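Local coordinates for protein hydrogenase maturation factor (Thermoanaerobacter tengcongensis, PDB 3VTH) that probably transfers the carbamoyl group of carbamoyl phosphate to the C-terminal cysteine of HypE at the expense of ATP during [NiFe]-hydrogenase maturation, at residues 8-13 / 55-60; 14-19 / 75-80; 27-32 / 65-70; 34-39 / 60-65. All coordinates share one frame; numbering follows the deposited sequence. Where two conformers were deposited one is given.

Contact 1: residues 8-13 / 55-60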
# COMPACT_ATOMS: atom_id res chain seq x y z
N GLN A 8 2.65 18.12 48.97
CA GLN A 8 1.25 18.07 48.58
C GLN A 8 1.11 17.01 47.50
O GLN A 8 1.57 17.19 46.37
CB GLN A 8 0.75 19.43 48.07
CG GLN A 8 0.52 20.45 49.14
CD GLN A 8 0.10 21.80 48.58
OE1 GLN A 8 -0.72 21.88 47.66
NE2 GLN A 8 0.67 22.85 49.12
N ILE A 9 0.49 15.90 47.86
CA ILE A 9 0.42 14.76 46.97
C ILE A 9 -0.94 14.74 46.27
O ILE A 9 -1.98 14.84 46.91
CB ILE A 9 0.73 13.44 47.74
CG1 ILE A 9 2.07 13.54 48.51
CG2 ILE A 9 0.66 12.21 46.81
CD1 ILE A 9 3.36 13.70 47.61
N GLN A 10 -0.90 14.66 44.95
CA GLN A 10 -2.09 14.56 44.13
C GLN A 10 -1.99 13.29 43.30
O GLN A 10 -0.93 12.68 43.22
CB GLN A 10 -2.22 15.77 43.20
CG GLN A 10 -2.67 17.06 43.86
CD GLN A 10 -3.26 18.02 42.84
OE1 GLN A 10 -2.58 18.92 42.35
NE2 GLN A 10 -4.53 17.81 42.49
N ALA A 11 -3.10 12.90 42.68
CA ALA A 11 -3.11 11.72 41.82
C ALA A 11 -3.79 12.00 40.49
O ALA A 11 -4.78 12.73 40.43
CB ALA A 11 -3.78 10.55 42.54
N ARG A 12 -3.23 11.44 39.43
CA ARG A 12 -3.84 11.56 38.11
C ARG A 12 -3.93 10.19 37.45
O ARG A 12 -3.01 9.40 37.54
CB ARG A 12 -3.02 12.49 37.21
CG ARG A 12 -2.98 13.93 37.64
CD ARG A 12 -4.34 14.58 37.54
NE ARG A 12 -4.27 15.99 37.91
CZ ARG A 12 -4.37 16.45 39.15
NH1 ARG A 12 -4.54 15.61 40.17
NH2 ARG A 12 -4.29 17.76 39.37
N GLN A 13 -5.05 9.93 36.78
CA GLN A 13 -5.14 8.77 35.90
C GLN A 13 -5.00 9.28 34.48
O GLN A 13 -5.64 10.26 34.11
CB GLN A 13 -6.46 8.05 36.10
CG GLN A 13 -6.73 6.94 35.09
CD GLN A 13 -8.19 6.56 35.09
OE1 GLN A 13 -8.83 6.52 36.14
NE2 GLN A 13 -8.74 6.30 33.91
N GLY A 55 2.02 12.24 43.04
CA GLY A 55 3.15 13.05 43.53
C GLY A 55 2.79 14.53 43.59
O GLY A 55 1.61 14.89 43.64
N GLU A 56 3.82 15.38 43.60
CA GLU A 56 3.63 16.83 43.52
C GLU A 56 3.04 17.19 42.18
O GLU A 56 3.40 16.60 41.15
CB GLU A 56 4.95 17.58 43.73
CG GLU A 56 5.58 17.41 45.10
CD GLU A 56 4.89 18.21 46.20
OE1 GLU A 56 5.17 17.93 47.38
OE2 GLU A 56 4.08 19.13 45.91
N GLU A 57 2.14 18.18 42.18
CA GLU A 57 1.48 18.64 40.96
C GLU A 57 2.51 19.04 39.90
O GLU A 57 2.34 18.73 38.72
CB GLU A 57 0.57 19.84 41.26
CG GLU A 57 -0.21 20.34 40.03
CD GLU A 57 -1.10 21.53 40.35
OE1 GLU A 57 -2.12 21.71 39.65
OE2 GLU A 57 -0.80 22.29 41.30
N LYS A 58 3.57 19.72 40.33
CA LYS A 58 4.61 20.18 39.40
C LYS A 58 5.31 19.00 38.71
O LYS A 58 5.64 19.07 37.53
CB LYS A 58 5.61 21.08 40.13
CG LYS A 58 5.06 22.46 40.47
CD LYS A 58 6.11 23.36 41.13
CE LYS A 58 5.56 24.75 41.42
NZ LYS A 58 6.58 25.72 41.93
N ASP A 59 5.53 17.92 39.46
CA ASP A 59 6.16 16.73 38.90
C ASP A 59 5.23 15.98 37.94
O ASP A 59 5.67 15.50 36.89
CB ASP A 59 6.66 15.83 40.02
CG ASP A 59 7.87 16.41 40.74
OD1 ASP A 59 8.70 17.10 40.09
OD2 ASP A 59 7.99 16.19 41.97
N ILE A 60 3.95 15.90 38.29
CA ILE A 60 2.95 15.31 37.38
C ILE A 60 2.89 16.10 36.07
O ILE A 60 2.88 15.50 34.98
CB ILE A 60 1.53 15.25 38.02
CG1 ILE A 60 1.51 14.26 39.19
CG2 ILE A 60 0.50 14.84 36.96
CD1 ILE A 60 0.29 14.40 40.11
O HOH W 1 1.10 19.11 44.57
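Arg12 and Ile60 cross at about a right angle, with Arg12 CG lying 3.7 Å from Ile60 CG2. The arginine chain bends at chi2 (-66°), with CD turned back rather than extended, and its far end returns to the strand: Arg12 NH1 donates to Ala11 O over 2.9 Å, with that oxygen in the guanidinium plane. Gln10 and Glu57 are arranged differently, side by side and pointing the same way, their amide and carboxylate planes 74° apart. Ile60 CD1 also packs on the strand backbone, 3.8 Å from Gln10 O. The backbones join through Gln10 and Gly55, an antiparallel hydrogen-bonded pair in which Gln10 N to Gly55 O measures 2.8 Å and Gly55 N to Gln10 O 3.0 Å. Farther out, Glu56 occupies the N-cap of helix 57-69 and folds its carboxylate back to Gln8. Glu56 OE1 accepts Gln8 N at 3.0 Å, met from above the carboxylate plane, while Glu56 OE2 belongs to a salt bridge with Arg5. Water 1 donates to Gln8 O and accepts from Glu57 N, tying the incoming chain to the first turn of the helix. An alanine in place of Glu56 would probably leave Gln8 N without this acceptor and Arg5 without its opposite charge, setting the start of the chain freer to move. Strand 10-17 runs between strands 48-55 and 76-85, bonding through Arg12 to Val53 and through Ala11 to Val85, while helix 57-69 starts directly after strand 48-55.

Contact 2: residues 14-19 / 75-80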
# COMPACT_ATOMS: atom_id res chain seq x y z
N ILE A 14 -4.13 8.63 33.70
CA ILE A 14 -3.82 9.04 32.34
C ILE A 14 -4.01 7.86 31.37
O ILE A 14 -3.44 6.79 31.56
CB ILE A 14 -2.37 9.61 32.23
CG1 ILE A 14 -2.16 10.78 33.20
CG2 ILE A 14 -2.06 10.06 30.77
CD1 ILE A 14 -0.69 11.07 33.55
N ASN A 15 -4.84 8.06 30.35
CA ASN A 15 -5.05 7.05 29.31
C ASN A 15 -4.54 7.59 28.00
O ASN A 15 -4.84 8.74 27.63
CB ASN A 15 -6.53 6.70 29.18
CG ASN A 15 -7.07 6.02 30.40
OD1 ASN A 15 -6.99 4.80 30.52
ND2 ASN A 15 -7.59 6.80 31.33
N ILE A 16 -3.75 6.78 27.30
CA ILE A 16 -3.17 7.19 26.04
C ILE A 16 -3.65 6.23 24.94
O ILE A 16 -3.64 5.01 25.14
CB ILE A 16 -1.64 7.24 26.12
CG1 ILE A 16 -1.20 7.98 27.41
CG2 ILE A 16 -1.03 7.83 24.81
CD1 ILE A 16 0.24 8.32 27.48
N PHE A 17 -4.08 6.80 23.82
CA PHE A 17 -4.71 6.05 22.74
C PHE A 17 -3.96 6.23 21.43
O PHE A 17 -3.37 7.29 21.20
CB PHE A 17 -6.17 6.51 22.55
CG PHE A 17 -7.00 6.42 23.81
CD1 PHE A 17 -7.29 7.56 24.55
CD2 PHE A 17 -7.49 5.20 24.25
CE1 PHE A 17 -8.07 7.48 25.72
CE2 PHE A 17 -8.26 5.10 25.41
CZ PHE A 17 -8.55 6.25 26.15
N GLY A 18 -4.04 5.23 20.56
CA GLY A 18 -3.38 5.24 19.25
C GLY A 18 -2.46 4.04 19.14
O GLY A 18 -2.70 3.00 19.75
N ILE A 19 -1.40 4.16 18.34
CA ILE A 19 -0.36 3.14 18.34
C ILE A 19 0.52 3.42 19.57
O ILE A 19 1.42 4.26 19.53
CB ILE A 19 0.44 3.11 17.03
CG1 ILE A 19 -0.50 2.83 15.84
CG2 ILE A 19 1.60 2.05 17.12
CD1 ILE A 19 0.17 2.87 14.45
N SER A 75 5.55 5.32 18.51
CA SER A 75 4.19 5.66 18.93
C SER A 75 3.50 6.56 17.89
O SER A 75 4.15 7.34 17.20
CB SER A 75 4.16 6.29 20.34
OG SER A 75 4.61 7.65 20.33
N VAL A 76 2.20 6.37 17.73
CA VAL A 76 1.39 7.31 16.98
C VAL A 76 0.21 7.61 17.91
O VAL A 76 -0.80 6.92 17.87
CB VAL A 76 0.90 6.74 15.62
CG1 VAL A 76 0.06 7.78 14.85
CG2 VAL A 76 2.10 6.24 14.76
N ILE A 77 0.39 8.61 18.75
CA ILE A 77 -0.60 8.99 19.75
C ILE A 77 -1.71 9.82 19.13
O ILE A 77 -1.44 10.82 18.46
CB ILE A 77 0.06 9.81 20.89
CG1 ILE A 77 1.12 8.97 21.62
CG2 ILE A 77 -1.01 10.38 21.87
CD1 ILE A 77 1.97 9.78 22.62
N ASP A 78 -2.96 9.40 19.33
CA ASP A 78 -4.12 10.16 18.84
C ASP A 78 -4.85 10.92 19.96
O ASP A 78 -5.54 11.89 19.71
CB ASP A 78 -5.09 9.23 18.10
CG ASP A 78 -4.46 8.59 16.87
OD1 ASP A 78 -3.84 9.33 16.07
OD2 ASP A 78 -4.58 7.36 16.71
N GLU A 79 -4.73 10.43 21.20
CA GLU A 79 -5.42 11.07 22.34
C GLU A 79 -4.77 10.74 23.67
O GLU A 79 -4.33 9.59 23.91
CB GLU A 79 -6.91 10.70 22.38
CG GLU A 79 -7.73 11.38 23.51
CD GLU A 79 -9.19 10.95 23.54
OE1 GLU A 79 -9.98 11.60 24.26
OE2 GLU A 79 -9.55 9.96 22.86
N ILE A 80 -4.70 11.75 24.54
CA ILE A 80 -4.25 11.60 25.92
C ILE A 80 -5.38 12.12 26.81
O ILE A 80 -5.83 13.25 26.65
CB ILE A 80 -2.94 12.42 26.20
CG1 ILE A 80 -1.77 11.88 25.37
CG2 ILE A 80 -2.59 12.43 27.69
CD1 ILE A 80 -0.51 12.76 25.39
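Ile16 meets both Ile77 and Ile80 through a single methyl, CG2, which lies 3.9 Å from Ile77 CG2 and 4.2 Å from Ile80 CG1. Chi1 of Ile16 (-47°) puts CG1 beside the backbone N, which leaves CG2, anti to that N, as the branch turned to both partners. Ile14 and Ile80 lie side by side, pointing the same way, with their CG2 methyls 3.9 Å apart. Helix 57-69 packs on this face, with Phe63 and Ile64 touching Ile14 and Ile67 touching Ile16. The two strands are antiparallel neighbours, the axes of segments 14-17 and 76-80 coming to 4.8 Å at closest approach. Strand order 4-1-3-2 with two helices on one face is the ferredoxin-like arrangement of acylphosphatases, and here the first strand pairs with the fourth at the sheet edge. A classic beta bulge interrupts the pairing: Asp78 and Glu79 both face Phe17, whose O accepts Asp78 N at 2.8 Å and, weakly, Glu79 N at 3.4 Å. Past the bulge the register has shifted by one, and Gly18 sits opposite Ile77 with backbone angles that call for glycine; a side chain there would run into Val76 O. Ile19 and Val76 resume as a hydrogen-bonded pair, Ile19 N to Val76 O 2.9 Å, their side chains alongside each other. On the other face of the strands from Ile16, the Phe17 ring and the extended Glu79 chain lie side by side, ring and carboxylate planes 48° apart. Glu79 OE2 approaches Phe17 CD1 to 3.7 Å, while Glu79 OE1 accepts a hydrogen bond from Gln81 NE2.

Contact 3: residues 27-32 / 65-70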
# COMPACT_ATOMS: atom_id res chain seq x y z
N PRO A 27 8.29 0.90 29.54
CA PRO A 27 9.58 1.31 30.12
C PRO A 27 9.84 2.82 30.09
O PRO A 27 10.41 3.35 31.05
CB PRO A 27 10.62 0.57 29.26
CG PRO A 27 9.89 0.08 28.05
CD PRO A 27 8.47 -0.13 28.49
N PHE A 28 9.42 3.50 29.02
CA PHE A 28 9.50 4.96 28.94
C PHE A 28 8.78 5.62 30.14
O PHE A 28 9.35 6.46 30.83
CB PHE A 28 8.90 5.43 27.60
CG PHE A 28 8.81 6.93 27.45
CD1 PHE A 28 7.58 7.56 27.36
CD2 PHE A 28 9.96 7.71 27.40
CE1 PHE A 28 7.49 8.95 27.23
CE2 PHE A 28 9.88 9.11 27.27
CZ PHE A 28 8.63 9.72 27.17
N VAL A 29 7.54 5.21 30.41
CA VAL A 29 6.76 5.81 31.51
C VAL A 29 7.43 5.52 32.84
O VAL A 29 7.53 6.40 33.69
CB VAL A 29 5.28 5.33 31.46
CG1 VAL A 29 4.55 5.54 32.80
CG2 VAL A 29 4.55 6.04 30.31
N PHE A 30 7.89 4.28 33.02
CA PHE A 30 8.58 3.92 34.25
C PHE A 30 9.73 4.88 34.52
O PHE A 30 9.91 5.38 35.64
CB PHE A 30 9.10 2.48 34.18
CG PHE A 30 9.86 2.06 35.41
CD1 PHE A 30 11.23 2.29 35.51
CD2 PHE A 30 9.20 1.43 36.47
CE1 PHE A 30 11.95 1.90 36.67
CE2 PHE A 30 9.90 1.03 37.63
CZ PHE A 30 11.27 1.27 37.73
N ASN A 31 10.52 5.12 33.48
CA ASN A 31 11.74 5.90 33.64
C ASN A 31 11.45 7.37 33.91
O ASN A 31 12.09 7.96 34.78
CB ASN A 31 12.69 5.67 32.46
CG ASN A 31 13.32 4.27 32.47
OD1 ASN A 31 13.23 3.53 31.49
ND2 ASN A 31 13.96 3.92 33.58
N ILE A 32 10.48 7.96 33.22
CA ILE A 32 10.15 9.36 33.51
C ILE A 32 9.38 9.51 34.84
O ILE A 32 9.55 10.50 35.56
CB ILE A 32 9.48 10.10 32.31
CG1 ILE A 32 8.18 9.43 31.88
CG2 ILE A 32 10.45 10.13 31.10
CD1 ILE A 32 7.28 10.34 31.04
N ARG A 65 4.12 16.54 30.26
CA ARG A 65 4.82 17.31 29.23
C ARG A 65 5.87 16.45 28.51
O ARG A 65 6.01 16.55 27.29
CB ARG A 65 5.48 18.53 29.86
CG ARG A 65 5.84 19.65 28.90
CD ARG A 65 6.18 20.95 29.67
NE ARG A 65 7.33 20.78 30.57
CZ ARG A 65 7.31 20.95 31.89
NH1 ARG A 65 6.20 21.32 32.54
NH2 ARG A 65 8.43 20.76 32.59
N GLU A 66 6.60 15.62 29.25
CA GLU A 66 7.57 14.70 28.63
C GLU A 66 6.89 13.72 27.68
O GLU A 66 7.39 13.48 26.58
CB GLU A 66 8.40 13.95 29.66
CG GLU A 66 9.78 14.54 29.91
CD GLU A 66 10.82 14.07 28.90
OE1 GLU A 66 11.15 12.87 28.90
OE2 GLU A 66 11.30 14.91 28.10
N ILE A 67 5.76 13.17 28.10
CA ILE A 67 5.00 12.27 27.24
C ILE A 67 4.57 12.98 25.96
O ILE A 67 4.77 12.46 24.86
CB ILE A 67 3.78 11.66 27.95
CG1 ILE A 67 4.22 10.71 29.06
CG2 ILE A 67 2.92 10.90 26.93
CD1 ILE A 67 3.11 10.25 29.98
N LYS A 68 4.00 14.18 26.10
CA LYS A 68 3.53 14.96 24.96
C LYS A 68 4.68 15.39 24.05
O LYS A 68 4.53 15.40 22.83
CB LYS A 68 2.70 16.18 25.42
CG LYS A 68 1.42 15.81 26.21
CD LYS A 68 0.70 17.04 26.75
CE LYS A 68 -0.75 16.73 27.12
NZ LYS A 68 -1.43 17.90 27.75
N GLU A 69 5.82 15.74 24.64
CA GLU A 69 6.95 16.32 23.89
C GLU A 69 7.87 15.30 23.22
O GLU A 69 8.32 15.53 22.10
CB GLU A 69 7.78 17.25 24.77
CG GLU A 69 7.27 18.68 24.79
CD GLU A 69 7.97 19.54 25.83
OE1 GLU A 69 9.07 19.17 26.31
OE2 GLU A 69 7.41 20.60 26.18
N ASN A 70 8.21 14.22 23.92
CA ASN A 70 9.00 13.18 23.26
C ASN A 70 8.54 11.77 23.56
O ASN A 70 9.21 11.02 24.28
CB ASN A 70 10.52 13.35 23.43
CG ASN A 70 10.93 13.49 24.84
OD1 ASN A 70 10.97 14.60 25.39
ND2 ASN A 70 11.29 12.36 25.46
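Phe28 reaches across to the end of helix 57-69 with the tip of its ring, CZ lying 3.2 Å from the backbone O of Asn70. That oxygen stands oblique to the ring, whereas Glu66 O is at the edge, near the ring plane, 4.0 Å from Phe28 CZ. The neighbouring rim atom CE1 of Phe28 touches Ile67 CG1 at 4.1 Å. Ile32 and Ile67 cross at about a right angle, Ile32 CD1 being 3.7 Å from Ile67 CG1. The other branch of Ile32, CG2, meets the carboxylate of Glu66, with Glu66 OE1 at 3.6 Å. Chi1 of Phe28 (175°) puts CG anti to the backbone N, which starts the ring on its way out from its own helix. Behind these side chains the axes of segments 27-32 and 65-69 approach to 11.1 Å, with their directions 141° apart, roughly antiparallel. Phe63 of the second helix packs on Val29 and Ile32, Ile51 of strand 48-55 touches Val29 and Ile67, and Pro72 touches Phe28. An alanine in place of Phe28 would probably open a gap beside Ile67 and strip Asn70 O of its ring neighbour. No hydrogen bond crosses between the two segments, so the helices are joined here by apolar and van der Waals contact; the polarised C-H rim of the ring is probably compatible with Glu66 O at its edge, while Asn70 O is simply close to CZ.

Contact 4: residues 34-39 / 60-65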
# COMPACT_ATOMS: atom_id res chain seq x y z
N GLN A 34 10.05 7.73 37.51
CA GLN A 34 11.14 7.73 38.50
C GLN A 34 11.87 9.08 38.51
O GLN A 34 12.22 9.61 39.56
CB GLN A 34 12.14 6.60 38.22
CG GLN A 34 11.51 5.23 38.15
CD GLN A 34 11.74 4.39 39.39
OE1 GLN A 34 12.88 4.05 39.72
NE2 GLN A 34 10.66 4.02 40.06
N LYS A 35 12.06 9.64 37.32
CA LYS A 35 12.76 10.92 37.15
C LYS A 35 12.05 12.03 37.91
O LYS A 35 12.70 12.88 38.52
CB LYS A 35 12.81 11.28 35.67
CG LYS A 35 13.73 12.42 35.31
CD LYS A 35 13.55 12.78 33.84
CE LYS A 35 14.26 14.09 33.49
NZ LYS A 35 13.88 14.48 32.10
N TYR A 36 10.73 12.03 37.86
CA TYR A 36 9.94 13.06 38.52
C TYR A 36 9.36 12.60 39.86
O TYR A 36 8.38 13.16 40.35
CB TYR A 36 8.84 13.57 37.56
CG TYR A 36 9.41 14.21 36.31
CD1 TYR A 36 10.17 15.38 36.40
CD2 TYR A 36 9.20 13.65 35.06
CE1 TYR A 36 10.71 15.98 35.25
CE2 TYR A 36 9.74 14.23 33.90
CZ TYR A 36 10.49 15.40 34.02
OH TYR A 36 11.02 15.98 32.90
N ASN A 37 9.98 11.57 40.44
CA ASN A 37 9.59 11.09 41.76
C ASN A 37 8.08 10.86 41.92
O ASN A 37 7.48 11.29 42.91
CB ASN A 37 10.11 12.04 42.85
CG ASN A 37 11.62 12.13 42.85
OD1 ASN A 37 12.31 11.12 42.99
ND2 ASN A 37 12.15 13.33 42.66
N LEU A 38 7.49 10.19 40.94
CA LEU A 38 6.09 9.81 41.01
C LEU A 38 5.95 8.35 41.39
O LEU A 38 6.79 7.52 41.05
CB LEU A 38 5.39 10.08 39.67
CG LEU A 38 5.50 11.52 39.16
CD1 LEU A 38 4.84 11.65 37.78
CD2 LEU A 38 4.91 12.53 40.15
N LYS A 39 4.87 8.04 42.10
CA LYS A 39 4.56 6.67 42.48
C LYS A 39 3.29 6.29 41.72
O LYS A 39 2.57 7.17 41.23
CB LYS A 39 4.34 6.62 44.01
CG LYS A 39 5.62 6.83 44.80
CD LYS A 39 5.37 7.64 46.05
CE LYS A 39 6.66 7.88 46.87
NZ LYS A 39 7.76 8.49 46.05
N ILE A 60 3.95 15.90 38.29
CA ILE A 60 2.95 15.31 37.38
C ILE A 60 2.89 16.10 36.07
O ILE A 60 2.88 15.50 34.98
CB ILE A 60 1.53 15.25 38.02
CG1 ILE A 60 1.51 14.26 39.19
CG2 ILE A 60 0.50 14.84 36.96
CD1 ILE A 60 0.29 14.40 40.11
N GLU A 61 2.88 17.42 36.16
CA GLU A 61 2.84 18.25 34.96
C GLU A 61 4.06 18.05 34.04
O GLU A 61 3.91 17.96 32.82
CB GLU A 61 2.65 19.74 35.30
CG GLU A 61 1.25 20.08 35.85
CD GLU A 61 0.09 19.77 34.89
OE1 GLU A 61 -1.08 19.90 35.33
OE2 GLU A 61 0.31 19.42 33.71
N ALA A 62 5.24 18.00 34.63
CA ALA A 62 6.49 17.74 33.90
C ALA A 62 6.49 16.34 33.24
O ALA A 62 6.91 16.18 32.10
CB ALA A 62 7.69 17.91 34.83
N PHE A 63 6.00 15.35 33.97
CA PHE A 63 5.80 13.99 33.44
C PHE A 63 4.87 13.99 32.21
O PHE A 63 5.20 13.39 31.17
CB PHE A 63 5.26 13.12 34.59
CG PHE A 63 4.79 11.75 34.20
CD1 PHE A 63 3.45 11.51 33.94
CD2 PHE A 63 5.67 10.67 34.19
CE1 PHE A 63 2.99 10.22 33.63
CE2 PHE A 63 5.23 9.38 33.88
CZ PHE A 63 3.89 9.16 33.59
N ILE A 64 3.73 14.67 32.31
CA ILE A 64 2.78 14.74 31.20
C ILE A 64 3.41 15.45 29.99
O ILE A 64 3.27 15.00 28.85
CB ILE A 64 1.46 15.43 31.62
CG1 ILE A 64 0.68 14.55 32.60
CG2 ILE A 64 0.60 15.77 30.40
CD1 ILE A 64 -0.57 15.25 33.22
N ARG A 65 4.12 16.54 30.26
CA ARG A 65 4.82 17.31 29.23
C ARG A 65 5.87 16.45 28.51
O ARG A 65 6.01 16.55 27.29
CB ARG A 65 5.48 18.53 29.86
CG ARG A 65 5.84 19.65 28.90
CD ARG A 65 6.18 20.95 29.67
NE ARG A 65 7.33 20.78 30.57
CZ ARG A 65 7.31 20.95 31.89
NH1 ARG A 65 6.20 21.32 32.54
NH2 ARG A 65 8.43 20.76 32.59
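Tyr36 lays one face of its ring over Ala62, a CH-pi contact in which Ala62 CB stands 3.9 Å from the ring centroid and 20° off the normal. Displaced toward the rim, the methyl comes to 3.6 Å from Tyr36 CE1. The opposite face carries Lys35 CD, leaving the ring between a lysine chain and an alanine methyl. Apolar packing continues on the same face as Ala62, toward CD2, where Tyr36 CD2 is 3.8 Å from Phe63 CA. Leu38 divides its two methyls: Leu38 CD1 presses on Phe63, 3.5 Å from Phe63 CB and oblique to the ring, and Leu38 CD2 meets Ile60 CG1 at 3.9 Å, the two side chains crossing at about a right angle. No hydrogen bond joins the two segments; the bonds that shape the turn lie within the first, where a Schellman motif ends helix 25-35. Asn37, the C-prime residue with positive phi, donates its N to Gln34 O over 3.1 Å, and Leu38 N reaches Ala33 O. Lys35 NZ makes a weak bond to Tyr36 OH. Turning the chain in this way brings Leu38 against helix 57-69 before strand 39-45 begins. Beyond the contact Leu38 also packs on Val53 of strand 48-55, and Phe63 on Ala33 of helix 25-35 and on Ile51 and Val53. Lys39, opening strand 39-45, bonds through its backbone to Glu54 of strand 48-55.

In the fold
All four contacts lie in the acylphosphatase domain near the N-terminus, and helix 57-69 takes part in contacts 1, 3 and 4. Contacts 3 and 4 pair it with helix 25-35 and its C-terminal turn, their centres about 8 Å apart; contacts 1 and 4, whose centres are also about 8 Å apart, share Ile60. Contact 2 belongs to the sheet, joining strands 10-17 and 76-85, its centre about 21 Å from that of contact 1. Along the chain contact 4 nests inside contact 3, which nests inside contact 2, while contact 1 alternates with the others. Ile67 and Phe63 link the helix packing to the isoleucines of contact 2, so helices and sheet form one continuous core.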